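Local coordinates for protein hypothetical sugar kinase (Cytophaga hutchinsonii, PDB 3R8E) that probably transfers a phosphate group from ATP to a sugar, as other kinases of the ROK family with a ribonuclease H-like fold do, at residues A[199-204]-A[238-243]; A[150-155]-A[190-195]; A[255-260]-A[287-292]. One frame throughout, in Å; residues are numbered along the deposited sequence.

Interaction 1. Residues A[199-204]-A[238-243]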
loop_
_atom_site.group_PDB
_atom_site.type_symbol
_atom_site.label_atom_id
_atom_site.label_comp_id
_atom_site.label_asym_id
_atom_site.label_seq_id
_atom_site.Cartn_x
_atom_site.Cartn_y
_atom_site.Cartn_z
ATOM N N ALA A 199 -10.808 7.073 25.272
ATOM C CA ALA A 199 -10.804 8.538 25.392
ATOM C C ALA A 199 -11.937 9.166 24.571
ATOM O O ALA A 199 -12.584 10.096 25.054
ATOM C CB ALA A 199 -9.460 9.102 24.957
ATOM N N TYR A 200 -12.200 8.631 23.357
ATOM C CA TYR A 200 -13.275 9.094 22.478
ATOM C C TYR A 200 -14.647 8.769 23.091
ATOM O O TYR A 200 -15.560 9.589 22.984
ATOM C CB TYR A 200 -13.147 8.481 21.065
ATOM C CG TYR A 200 -14.300 8.817 20.140
ATOM C CD1 TYR A 200 -14.423 10.084 19.576
ATOM C CD2 TYR A 200 -15.276 7.871 19.839
ATOM C CE1 TYR A 200 -15.488 10.401 18.733
ATOM C CE2 TYR A 200 -16.350 8.178 19.004
ATOM C CZ TYR A 200 -16.450 9.444 18.451
ATOM O OH TYR A 200 -17.501 9.745 17.619
ATOM N N THR A 201 -14.789 7.578 23.722
ATOM C CA THR A 201 -16.037 7.152 24.374
ATOM C C THR A 201 -16.344 8.104 25.549
ATOM O O THR A 201 -17.495 8.514 25.687
ATOM C CB THR A 201 -15.982 5.670 24.798
ATOM O OG1 THR A 201 -15.654 4.871 23.657
ATOM C CG2 THR A 201 -17.309 5.171 25.379
ATOM N N HIS A 202 -15.315 8.496 26.342
ATOM C CA HIS A 202 -15.464 9.445 27.459
ATOM C C HIS A 202 -15.878 10.832 26.949
ATOM O O HIS A 202 -16.661 11.509 27.614
ATOM C CB HIS A 202 -14.169 9.562 28.280
ATOM C CG HIS A 202 -13.958 8.460 29.270
ATOM N ND1 HIS A 202 -14.807 8.284 30.347
ATOM C CD2 HIS A 202 -12.962 7.546 29.345
ATOM C CE1 HIS A 202 -14.319 7.258 31.025
ATOM N NE2 HIS A 202 -13.211 6.780 30.458
ATOM N N GLU A 203 -15.367 11.239 25.762
ATOM C CA GLU A 203 -15.685 12.520 25.119
ATOM C C GLU A 203 -17.158 12.566 24.708
ATOM O O GLU A 203 -17.810 13.594 24.898
ATOM C CB GLU A 203 -14.787 12.761 23.895
ATOM C CG GLU A 203 -13.401 13.282 24.237
ATOM C CD GLU A 203 -12.404 13.346 23.094
ATOM O OE1 GLU A 203 -12.830 13.444 21.920
ATOM O OE2 GLU A 203 -11.185 13.322 23.379
ATOM N N GLN A 204 -17.680 11.445 24.167
ATOM C CA GLN A 204 -19.073 11.316 23.734
ATOM C C GLN A 204 -20.012 11.272 24.940
ATOM O O GLN A 204 -21.113 11.818 24.865
ATOM C CB GLN A 204 -19.270 10.078 22.840
ATOM C CG GLN A 204 -18.547 10.148 21.487
ATOM C CD GLN A 204 -18.989 11.304 20.617
ATOM O OE1 GLN A 204 -20.135 11.377 20.162
ATOM N NE2 GLN A 204 -18.076 12.227 20.354
ATOM N N LEU A 238 -23.322 2.038 20.440
ATOM C CA LEU A 238 -23.489 1.626 19.042
ATOM C C LEU A 238 -22.905 2.671 18.082
ATOM O O LEU A 238 -22.272 2.297 17.089
ATOM C CB LEU A 238 -24.975 1.376 18.717
ATOM C CG LEU A 238 -25.584 0.058 19.220
ATOM C CD1 LEU A 238 -27.090 0.170 19.345
ATOM C CD2 LEU A 238 -25.227 -1.116 18.306
ATOM N N ALA A 239 -23.101 3.973 18.390
ATOM C CA ALA A 239 -22.607 5.102 17.593
ATOM C C ALA A 239 -21.078 5.181 17.627
ATOM O O ALA A 239 -20.472 5.514 16.606
ATOM C CB ALA A 239 -23.210 6.406 18.093
ATOM N N VAL A 240 -20.462 4.859 18.789
ATOM C CA VAL A 240 -19.001 4.844 18.961
ATOM C C VAL A 240 -18.397 3.784 18.024
ATOM O O VAL A 240 -17.490 4.115 17.257
ATOM C CB VAL A 240 -18.577 4.632 20.442
ATOM C CG1 VAL A 240 -17.108 4.225 20.560
ATOM C CG2 VAL A 240 -18.849 5.883 21.273
ATOM N N TRP A 241 -18.929 2.538 18.050
ATOM C CA TRP A 241 -18.433 1.456 17.193
ATOM C C TRP A 241 -18.685 1.753 15.713
ATOM O O TRP A 241 -17.832 1.434 14.887
ATOM C CB TRP A 241 -19.026 0.091 17.579
ATOM C CG TRP A 241 -18.555 -0.433 18.906
ATOM C CD1 TRP A 241 -19.334 -0.732 19.985
ATOM C CD2 TRP A 241 -17.202 -0.723 19.295
ATOM N NE1 TRP A 241 -18.556 -1.199 21.018
ATOM C CE2 TRP A 241 -17.240 -1.177 20.633
ATOM C CE3 TRP A 241 -15.957 -0.639 18.643
ATOM C CZ2 TRP A 241 -16.083 -1.543 21.334
ATOM C CZ3 TRP A 241 -14.813 -1.013 19.336
ATOM C CH2 TRP A 241 -14.883 -1.458 20.664
ATOM N N ALA A 242 -19.822 2.406 15.385
ATOM C CA ALA A 242 -20.144 2.801 14.010
ATOM C C ALA A 242 -19.106 3.806 13.469
ATOM O O ALA A 242 -18.699 3.691 12.314
ATOM C CB ALA A 242 -21.541 3.398 13.945
ATOM N N ASP A 243 -18.656 4.764 14.314
ATOM C CA ASP A 243 -17.656 5.760 13.926
ATOM C C ASP A 243 -16.281 5.094 13.754
ATOM O O ASP A 243 -15.595 5.375 12.767
ATOM C CB ASP A 243 -17.586 6.915 14.935
ATOM C CG ASP A 243 -16.881 8.134 14.373
ATOM O OD1 ASP A 243 -17.487 8.835 13.530
ATOM O OD2 ASP A 243 -15.717 8.377 14.757
#
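Val240 fits against Tyr200 and Thr201, and its two methyls carry the apolar part of this contact. CG2 lies 4.1 Å from Tyr200 CE2, obliquely placed to the ring, while CG1 sits at the same distance from CD2 one atom back. The tyrosine reaches across because its CG stands anti to the backbone N (chi1 175°), which carries the ring out alongside Val240. Gln204, one turn on, lays its CG over one face of that ring near the rim, and this same CG stands 4.3 Å from Val240 CG2.

What is being joined are two helices of the C-terminal half of this putative ROK-family sugar kinase, 194-207 and the long 235-259. Their local axes come no closer than 10.6 Å and run at 133° to one another, so the two segments touch through side chains rather than backbones.

The polar groups are present without a hydrogen bond passing from one segment to the other. Thr201 OG1 is 3.5 Å from Val240 CG1, but its bond goes to Leu197 O within its own helix. That leaves the valine methyl packed beside an oxygen already satisfied. One turn beyond Val240, Asp243 OD2 lies 3.6 Å from Tyr200 OH, with ring and carboxylate planes only 18° apart; the other carboxylate oxygen, OD1, has a long, weak ion pair with Arg184.

Interaction 2. Residues A[150-155]-A[190-195]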
loop_
_atom_site.group_PDB
_atom_site.type_symbol
_atom_site.label_atom_id
_atom_site.label_comp_id
_atom_site.label_asym_id
_atom_site.label_seq_id
_atom_site.Cartn_x
_atom_site.Cartn_y
_atom_site.Cartn_z
ATOM N N LEU A 150 -5.596 -7.421 10.293
ATOM C CA LEU A 150 -5.525 -6.193 11.077
ATOM C C LEU A 150 -5.711 -6.547 12.534
ATOM O O LEU A 150 -6.790 -7.018 12.911
ATOM C CB LEU A 150 -6.589 -5.153 10.671
ATOM C CG LEU A 150 -6.440 -4.359 9.408
ATOM C CD1 LEU A 150 -7.557 -3.325 9.341
ATOM C CD2 LEU A 150 -5.114 -3.619 9.371
ATOM N N ALA A 151 -4.666 -6.360 13.348
ATOM C CA ALA A 151 -4.729 -6.615 14.784
ATOM C C ALA A 151 -5.017 -5.289 15.481
ATOM O O ALA A 151 -4.144 -4.422 15.569
ATOM C CB ALA A 151 -3.436 -7.244 15.275
ATOM N N LEU A 152 -6.281 -5.105 15.889
ATOM C CA LEU A 152 -6.776 -3.868 16.480
ATOM C C LEU A 152 -6.705 -3.918 18.011
ATOM O O LEU A 152 -7.645 -4.358 18.677
ATOM C CB LEU A 152 -8.212 -3.576 15.988
ATOM C CG LEU A 152 -8.393 -3.514 14.454
ATOM C CD1 LEU A 152 -9.796 -3.911 14.053
ATOM C CD2 LEU A 152 -8.038 -2.145 13.898
ATOM N N GLY A 153 -5.576 -3.455 18.537
ATOM C CA GLY A 153 -5.309 -3.400 19.971
ATOM C C GLY A 153 -4.929 -2.004 20.403
ATOM O O GLY A 153 -5.470 -1.027 19.876
ATOM N N THR A 154 -4.000 -1.896 21.384
ATOM C CA THR A 154 -3.493 -0.605 21.870
ATOM C C THR A 154 -2.845 0.108 20.673
ATOM O O THR A 154 -3.052 1.305 20.464
ATOM C CB THR A 154 -2.551 -0.798 23.070
ATOM O OG1 THR A 154 -1.465 -1.639 22.684
ATOM C CG2 THR A 154 -3.261 -1.401 24.271
ATOM N N GLY A 155 -2.144 -0.677 19.861
ATOM C CA GLY A 155 -1.571 -0.267 18.589
ATOM C C GLY A 155 -2.261 -1.045 17.481
ATOM O O GLY A 155 -2.906 -2.066 17.750
ATOM N N ASN A 190 -3.852 6.241 16.309
ATOM C CA ASN A 190 -4.170 7.309 17.258
ATOM C C ASN A 190 -5.675 7.645 17.210
ATOM O O ASN A 190 -6.155 8.450 18.013
ATOM C CB ASN A 190 -3.300 8.543 17.025
ATOM C CG ASN A 190 -1.875 8.358 17.498
ATOM O OD1 ASN A 190 -1.576 7.532 18.374
ATOM N ND2 ASN A 190 -0.958 9.134 16.937
ATOM N N GLN A 191 -6.424 6.987 16.296
ATOM C CA GLN A 191 -7.872 7.153 16.165
ATOM C C GLN A 191 -8.623 5.917 16.674
ATOM O O GLN A 191 -9.655 6.068 17.328
ATOM C CB GLN A 191 -8.273 7.434 14.704
ATOM C CG GLN A 191 -7.805 8.781 14.152
ATOM C CD GLN A 191 -8.707 9.914 14.563
ATOM O OE1 GLN A 191 -9.785 10.120 13.997
ATOM N NE2 GLN A 191 -8.278 10.683 15.549
ATOM N N VAL A 192 -8.121 4.699 16.369
ATOM C CA VAL A 192 -8.836 3.465 16.727
ATOM C C VAL A 192 -8.111 2.586 17.774
ATOM O O VAL A 192 -8.706 1.599 18.209
ATOM C CB VAL A 192 -9.238 2.614 15.486
ATOM C CG1 VAL A 192 -10.121 3.410 14.528
ATOM C CG2 VAL A 192 -8.022 2.044 14.767
ATOM N N GLY A 193 -6.891 2.951 18.185
ATOM C CA GLY A 193 -6.165 2.235 19.235
ATOM C C GLY A 193 -6.978 2.247 20.524
ATOM O O GLY A 193 -7.689 3.219 20.776
ATOM N N ILE A 194 -6.921 1.156 21.314
ATOM C CA ILE A 194 -7.717 0.932 22.539
ATOM C C ILE A 194 -7.800 2.187 23.445
ATOM O O ILE A 194 -8.913 2.591 23.785
ATOM C CB ILE A 194 -7.240 -0.329 23.329
ATOM C CG1 ILE A 194 -7.646 -1.626 22.578
ATOM C CG2 ILE A 194 -7.780 -0.350 24.772
ATOM C CD1 ILE A 194 -7.095 -2.977 23.176
ATOM N N ASN A 195 -6.658 2.808 23.806
ATOM C CA ASN A 195 -6.651 3.988 24.690
ATOM C C ASN A 195 -7.365 5.185 24.054
ATOM O O ASN A 195 -8.012 5.957 24.760
ATOM C CB ASN A 195 -5.223 4.381 25.088
ATOM C CG ASN A 195 -4.415 3.287 25.757
ATOM O OD1 ASN A 195 -3.222 3.121 25.489
ATOM N ND2 ASN A 195 -5.036 2.514 26.637
HETATM O O HOH W 1 -7.069 -0.754 17.515
HETATM O O HOH W 2 -4.277 3.043 22.128
#
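Ile194 hands its backbone N-H to Gly153 O at 3.0 Å, a fairly straight bond (157° at the hydrogen) that enters from above the carbonyl plane, 42° out of it. This is the tight end of the contact. The same carbonyl oxygen also takes a CA-H...O contact from Gly193, and the ethyl branch of Ile194 lies alongside the peptide, its CG1 3.5 Å from Gly153 C. CG1 gets there by sitting beside its own backbone N, anti to the carbonyl carbon (chi1 -72°). Gly193 suits its place: a beta carbon on it would run into Thr154 O.

The looser side begins at Leu152 and Val192, whose methyls CD2 and CG2 are 4.3 Å apart, with Val192 also resting on Ile247 and Ile248 of helix 235-259. Water fills in where protein atoms do not meet. Water 1 donates to both Gly153 O and Val192 O, 2.9 Å from each. On the exposed side, around Thr154 and Asn195, water 2 donates to Thr154 O at 2.7 Å and accepts from Asn195 N.

The Gly-Thr-Gly turn of 153-155 follows strand 147-152, where kinases of this fold keep the glycine-rich loop that handles the nucleotide phosphates; a similar role is probable here. Gly193, at the N-cap, opens helix 194-207. Two amides of that helix start, Ile194 N directly and Asn195 N through water, are therefore served by carbonyls of the turn. The turn is thus held by backbone chemistry rather than by polar side chains, with the positive end of a helix dipole likely to favour the carbonyls facing it.

Interaction 3. Residues A[255-260]-A[287-292]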
loop_
_atom_site.group_PDB
_atom_site.type_symbol
_atom_site.label_atom_id
_atom_site.label_comp_id
_atom_site.label_asym_id
_atom_site.label_seq_id
_atom_site.Cartn_x
_atom_site.Cartn_y
_atom_site.Cartn_z
ATOM N N ILE A 255 -5.516 0.832 1.697
ATOM C CA ILE A 255 -4.701 -0.393 1.657
ATOM C C ILE A 255 -5.092 -1.213 0.427
ATOM O O ILE A 255 -4.225 -1.666 -0.315
ATOM C CB ILE A 255 -4.839 -1.219 2.968
ATOM C CG1 ILE A 255 -4.294 -0.428 4.170
ATOM C CG2 ILE A 255 -4.140 -2.583 2.856
ATOM C CD1 ILE A 255 -4.854 -0.869 5.529
ATOM N N VAL A 256 -6.401 -1.371 0.201
ATOM C CA VAL A 256 -6.916 -2.138 -0.933
ATOM C C VAL A 256 -6.491 -1.474 -2.264
ATOM O O VAL A 256 -6.080 -2.183 -3.177
ATOM C CB VAL A 256 -8.450 -2.304 -0.807
ATOM C CG1 VAL A 256 -9.076 -2.760 -2.113
ATOM C CG2 VAL A 256 -8.783 -3.282 0.314
ATOM N N ARG A 257 -6.566 -0.133 -2.373
ATOM C CA ARG A 257 -6.177 0.548 -3.615
ATOM C C ARG A 257 -4.698 0.326 -3.923
ATOM O O ARG A 257 -4.324 0.139 -5.078
ATOM C CB ARG A 257 -6.478 2.061 -3.554
ATOM C CG ARG A 257 -7.947 2.425 -3.784
ATOM C CD ARG A 257 -8.473 1.904 -5.125
ATOM N NE ARG A 257 -9.666 2.616 -5.582
ATOM C CZ ARG A 257 -10.121 2.585 -6.831
ATOM N NH1 ARG A 257 -9.478 1.891 -7.762
ATOM N NH2 ARG A 257 -11.199 3.280 -7.170
ATOM N N VAL A 258 -3.866 0.299 -2.884
ATOM C CA VAL A 258 -2.434 0.109 -3.086
ATOM C C VAL A 258 -2.063 -1.364 -3.383
ATOM O O VAL A 258 -1.299 -1.621 -4.324
ATOM C CB VAL A 258 -1.642 0.632 -1.849
ATOM C CG1 VAL A 258 -0.172 0.227 -1.920
ATOM C CG2 VAL A 258 -1.769 2.145 -1.697
HETATM N N MSE A 259 -2.590 -2.313 -2.578
HETATM C CA MSE A 259 -2.225 -3.733 -2.608
HETATM C C MSE A 259 -3.067 -4.617 -3.525
HETATM O O MSE A 259 -2.611 -5.702 -3.891
HETATM C CB MSE A 259 -2.315 -4.319 -1.187
HETATM C CG MSE A 259 -1.440 -3.596 -0.179
HETATM SE SE MSE A 259 0.441 -3.883 -0.537
HETATM C CE MSE A 259 0.604 -5.571 0.286
ATOM N N ASP A 260 -4.313 -4.206 -3.828
ATOM C CA ASP A 260 -5.287 -4.995 -4.581
ATOM C C ASP A 260 -5.473 -6.373 -3.909
ATOM O O ASP A 260 -5.097 -7.415 -4.449
ATOM C CB ASP A 260 -5.004 -5.136 -6.092
ATOM C CG ASP A 260 -6.198 -5.744 -6.819
ATOM O OD1 ASP A 260 -7.261 -5.942 -6.171
ATOM O OD2 ASP A 260 -6.056 -6.080 -8.003
ATOM N N GLU A 287 -18.751 2.419 -0.443
ATOM C CA GLU A 287 -18.891 3.819 -0.859
ATOM C C GLU A 287 -17.726 4.305 -1.721
ATOM O O GLU A 287 -17.949 5.075 -2.655
ATOM C CB GLU A 287 -18.994 4.741 0.365
ATOM C CG GLU A 287 -20.398 4.884 0.935
ATOM C CD GLU A 287 -20.530 5.648 2.242
ATOM O OE1 GLU A 287 -19.538 6.272 2.686
ATOM O OE2 GLU A 287 -21.640 5.628 2.821
ATOM N N HIS A 288 -16.487 3.887 -1.392
ATOM C CA HIS A 288 -15.283 4.392 -2.049
ATOM C C HIS A 288 -14.609 3.435 -3.044
ATOM O O HIS A 288 -13.740 3.885 -3.792
ATOM C CB HIS A 288 -14.253 4.802 -0.987
ATOM C CG HIS A 288 -14.742 5.876 -0.065
ATOM N ND1 HIS A 288 -14.863 7.186 -0.483
ATOM C CD2 HIS A 288 -15.117 5.797 1.232
ATOM C CE1 HIS A 288 -15.300 7.860 0.567
ATOM N NE2 HIS A 288 -15.475 7.064 1.619
ATOM N N LEU A 289 -14.959 2.142 -3.042
ATOM C CA LEU A 289 -14.331 1.191 -3.958
ATOM C C LEU A 289 -15.302 0.680 -5.018
ATOM O O LEU A 289 -16.439 0.361 -4.681
ATOM C CB LEU A 289 -13.738 -0.018 -3.206
ATOM C CG LEU A 289 -12.581 0.248 -2.227
ATOM C CD1 LEU A 289 -12.391 -0.936 -1.302
ATOM C CD2 LEU A 289 -11.269 0.587 -2.962
ATOM N N PRO A 290 -14.842 0.495 -6.281
ATOM C CA PRO A 290 -15.729 -0.080 -7.309
ATOM C C PRO A 290 -15.968 -1.579 -7.073
ATOM O O PRO A 290 -15.277 -2.202 -6.256
ATOM C CB PRO A 290 -14.976 0.181 -8.617
ATOM C CG PRO A 290 -13.543 0.247 -8.222
ATOM C CD PRO A 290 -13.509 0.818 -6.833
ATOM N N THR A 291 -16.925 -2.164 -7.814
ATOM C CA THR A 291 -17.321 -3.576 -7.678
ATOM C C THR A 291 -16.157 -4.555 -7.973
ATOM O O THR A 291 -16.178 -5.678 -7.450
ATOM C CB THR A 291 -18.556 -3.899 -8.526
ATOM O OG1 THR A 291 -18.302 -3.589 -9.889
ATOM C CG2 THR A 291 -19.802 -3.170 -8.038
ATOM N N TYR A 292 -15.143 -4.128 -8.763
ATOM C CA TYR A 292 -13.947 -4.942 -9.025
ATOM C C TYR A 292 -13.372 -5.507 -7.707
ATOM O O TYR A 292 -12.999 -6.676 -7.651
ATOM C CB TYR A 292 -12.862 -4.127 -9.771
ATOM C CG TYR A 292 -11.514 -4.820 -9.791
ATOM C CD1 TYR A 292 -11.297 -5.941 -10.588
ATOM C CD2 TYR A 292 -10.478 -4.401 -8.955
ATOM C CE1 TYR A 292 -10.076 -6.613 -10.574
ATOM C CE2 TYR A 292 -9.257 -5.074 -8.921
ATOM C CZ TYR A 292 -9.061 -6.177 -9.736
ATOM O OH TYR A 292 -7.875 -6.866 -9.693
HETATM O O HOH W 3 -11.042 4.287 -3.845
#
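Leu289 divides its methyls: CD1 lies 3.9 Å from Val256 CG1, CD2 against the Arg257 chain. The last turn of helix 235-259 is here packed on the break between helices 274-288 and 291-294. The first of these belongs to the beta-alpha-beta unit formed with the parallel strands 263-267 and 298-301 of the ribonuclease H-like domain, and the contact borders the second subunit.

Arg257 can be followed outward. From CB the chain sets off beside its own backbone N (chi1 -78°) and bends at chi2, which lays CG and CD along Leu289 CD2, CD at 3.8 Å. NE passes the same methyl at 3.7 Å and donates, in the guanidinium plane, to water 3 at 2.8 Å; that water in turn donates to His288 O. Beyond it, Pro290 CD lies over one guanidinium face, 3.8 Å from CZ and 3.4 Å from NH2, while NH1 makes a weak hydrogen bond to Tyr293 OH.

Asp260, just past the helix end, is tied to the second subunit. Its OD1 forms a salt bridge with Arg171 of the second subunit and OD2 accepts from Asn173 N of that subunit, whose Arg171 also makes a cation-pi contact with Tyr292. An alanine here is likely to leave Arg171 of the neighbour without this carboxylate and the Tyr292 hydroxyl without its acceptor. That hydroxyl, Tyr292 OH, donates to the syn lone pair of Asp260 OD2 at 2.6 Å, the carboxylate turned 51° from the ring plane.

Running from the N terminus, the chain meets interaction 2 first: it brings 190-195 back to the end of strand 147-152, closing a loop that holds strands 156-162 and 165-166. Interaction 1 then closes a second loop, through helix 223-231, by setting helix 194-207 against helix 235-259. Interaction 3 closes the last, spanning strand 263-267 and most of helix 274-288. The three follow in series, none enclosing or crossing another. Helix 194-207 serves interactions 2 and 1, and helix 235-259 serves interactions 1 and 3, whose centres are 27 Å apart. Together they run from the glycine-rich turn, through the helices, to the dimer interface.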